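Local coordinates for peptide from Structure-specific endonuclease subunit SLX4 (Saccharomyces cerevisiae, PDB 6J0Y), which carries the second Rtt107-interacting motif of an endonuclease subunit and probably serves to bind the scaffold protein Rtt107, at residues Glu16-Leu21 and Leu25-Phe30. Residues are numbered along the deposited sequence; the frame is centred on the assembly and turned at random.
Sequences ESVVKL and LVKHNF
The connection from strand 8-14 through the short helix 15-18 to strand 27-32, the two outer strands of the sheet, is packed together here: V18 and L21 of its turn meet L25 in the loop before strand 27-32 and K27 and F30 within it. V18 to L21 form a type I beta turn, closed by the backbone bond from L21 N to V18 O at 3.0 Å. That same carbonyl oxygen also receives K27 NZ, a weak hydrogen bond at 3.3 Å, so two donors share it. The lysine reaches it because its chain runs extended beyond CG (chi2 159°, chi3 170°); on the way its CE passes L21 CD2 at 3.6 Å, the two side chains running in opposite directions. With CG1 anti to the backbone N (chi1 177°), V18 turns this methyl to K27 NZ, 3.7 Å from CG1, and CG2 to the edge of the F30 ring near its plane, 3.9 Å from CE1. Its two methyls thus separate the ammonium end from the ring edge, and an alanine here would probably cost both methyl contacts and leave the end of K27 less confined. At the last residue of the turn, L21 CD1 lies 4.2 Å from L25 CD1, with the two buried leucines at about a right angle. Side chains of strand 49-55, the middle strand of the antiparallel sheet, touch this contact: V18 and F30 meet C50, L21 and K27 meet I54. L21 also touches L13 of strand 8-14, and L21 and L25 pack on side chains of the other protein chain, to which K20 adds backbone hydrogen bonds.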
loop_
_atom_site.group_PDB
_atom_site.type_symbol
_atom_site.label_atom_id
_atom_site.label_comp_id
_atom_site.label_asym_id
_atom_site.label_seq_id
_atom_site.Cartn_x
_atom_site.Cartn_y
_atom_site.Cartn_z
ATOM N N GLU B 16 -2.166 1.556 -29.822
ATOM C CA GLU B 16 -2.582 2.428 -30.920
ATOM C C GLU B 16 -2.181 3.877 -30.695
ATOM O O GLU B 16 -1.954 4.614 -31.662
ATOM C CB GLU B 16 -4.102 2.365 -31.095
ATOM C CG GLU B 16 -4.646 1.074 -31.656
ATOM C CD GLU B 16 -6.165 1.049 -31.645
ATOM O OE1 GLU B 16 -6.761 1.554 -30.666
ATOM O OE2 GLU B 16 -6.761 0.538 -32.618
ATOM N N SER B 17 -2.111 4.310 -29.436
ATOM C CA SER B 17 -1.912 5.719 -29.117
ATOM C C SER B 17 -0.464 6.159 -29.224
ATOM O O SER B 17 -0.210 7.365 -29.287
ATOM C CB SER B 17 -2.407 6.020 -27.699
ATOM O OG SER B 17 -3.756 5.623 -27.537
ATOM N N VAL B 18 0.481 5.215 -29.237
ATOM C CA VAL B 18 1.893 5.569 -29.126
ATOM C C VAL B 18 2.335 6.407 -30.314
ATOM O O VAL B 18 3.030 7.419 -30.157
ATOM C CB VAL B 18 2.751 4.303 -28.991
ATOM C CG1 VAL B 18 4.223 4.662 -28.956
ATOM C CG2 VAL B 18 2.360 3.595 -27.755
ATOM N N VAL B 19 1.943 5.989 -31.520
ATOM C CA VAL B 19 2.344 6.703 -32.725
ATOM C C VAL B 19 1.793 8.126 -32.735
ATOM O O VAL B 19 2.340 8.994 -33.420
ATOM C CB VAL B 19 1.905 5.899 -33.973
ATOM C CG1 VAL B 19 0.390 5.963 -34.169
ATOM C CG2 VAL B 19 2.649 6.370 -35.217
ATOM N N LYS B 20 0.736 8.393 -31.965
ATOM C CA LYS B 20 0.121 9.711 -31.891
ATOM C C LYS B 20 0.590 10.528 -30.692
ATOM O O LYS B 20 0.157 11.672 -30.531
ATOM C CB LYS B 20 -1.404 9.578 -31.842
ATOM C CG LYS B 20 -1.997 8.729 -32.952
ATOM C CD LYS B 20 -3.462 8.437 -32.669
ATOM C CE LYS B 20 -4.066 7.496 -33.695
ATOM N NZ LYS B 20 -5.493 7.210 -33.378
ATOM N N LEU B 21 1.451 9.972 -29.846
ATOM C CA LEU B 21 1.884 10.685 -28.654
ATOM C C LEU B 21 2.686 11.909 -29.080
ATOM O O LEU B 21 3.352 11.897 -30.120
ATOM C CB LEU B 21 2.643 9.741 -27.725
ATOM C CG LEU B 21 3.198 10.344 -26.437
ATOM C CD1 LEU B 21 2.058 10.703 -25.492
ATOM C CD2 LEU B 21 4.157 9.381 -25.784
ATOM N N LEU B 25 7.940 14.867 -26.520
ATOM C CA LEU B 25 8.370 14.071 -25.380
ATOM C C LEU B 25 9.445 13.077 -25.810
ATOM O O LEU B 25 9.349 12.462 -26.876
ATOM C CB LEU B 25 7.180 13.322 -24.771
ATOM C CG LEU B 25 6.057 14.169 -24.154
ATOM C CD1 LEU B 25 4.852 13.302 -23.789
ATOM C CD2 LEU B 25 6.548 14.916 -22.926
ATOM N N VAL B 26 10.466 12.916 -24.974
ATOM C CA VAL B 26 11.551 11.972 -25.236
ATOM C C VAL B 26 11.192 10.632 -24.605
ATOM O O VAL B 26 11.013 10.540 -23.384
ATOM C CB VAL B 26 12.889 12.499 -24.692
ATOM C CG1 VAL B 26 13.980 11.451 -24.847
ATOM C CG2 VAL B 26 13.277 13.784 -25.398
ATOM N N LYS B 27 11.065 9.594 -25.436
ATOM C CA LYS B 27 10.786 8.241 -24.970
ATOM C C LYS B 27 12.101 7.507 -24.742
ATOM O O LYS B 27 12.868 7.302 -25.688
ATOM C CB LYS B 27 9.940 7.475 -25.988
ATOM C CG LYS B 27 8.596 8.099 -26.314
ATOM C CD LYS B 27 8.084 7.577 -27.655
ATOM C CE LYS B 27 6.636 7.974 -27.903
ATOM N NZ LYS B 27 6.215 7.760 -29.320
ATOM N N HIS B 28 12.354 7.091 -23.499
ATOM C CA HIS B 28 13.523 6.250 -23.243
ATOM C C HIS B 28 13.302 4.841 -23.768
ATOM O O HIS B 28 14.183 4.262 -24.417
ATOM C CB HIS B 28 13.844 6.205 -21.748
ATOM C CG HIS B 28 14.462 7.468 -21.234
ATOM N ND1 HIS B 28 14.691 7.693 -19.895
ATOM C CD2 HIS B 28 14.912 8.564 -21.885
ATOM C CE1 HIS B 28 15.253 8.879 -19.741
ATOM N NE2 HIS B 28 15.403 9.428 -20.934
ATOM N N ASN B 29 12.141 4.263 -23.471
ATOM C CA ASN B 29 11.811 2.914 -23.906
ATOM C C ASN B 29 10.297 2.788 -24.027
ATOM O O ASN B 29 9.536 3.594 -23.491
ATOM C CB ASN B 29 12.287 1.821 -22.928
ATOM C CG ASN B 29 13.653 2.081 -22.347
ATOM O OD1 ASN B 29 14.669 1.718 -22.947
ATOM N ND2 ASN B 29 13.691 2.688 -21.153
ATOM N N PHE B 30 9.876 1.749 -24.728
ATOM C CA PHE B 30 8.464 1.375 -24.805
ATOM C C PHE B 30 8.405 -0.145 -24.724
ATOM O O PHE B 30 9.222 -0.823 -25.346
ATOM C CB PHE B 30 7.859 1.985 -26.110
ATOM C CG PHE B 30 6.974 1.065 -26.928
ATOM C CD1 PHE B 30 5.657 1.411 -27.159
ATOM C CD2 PHE B 30 7.468 -0.080 -27.549
ATOM C CE1 PHE B 30 4.839 0.614 -27.941
ATOM C CE2 PHE B 30 6.643 -0.897 -28.305
ATOM C CZ PHE B 30 5.325 -0.547 -28.501
#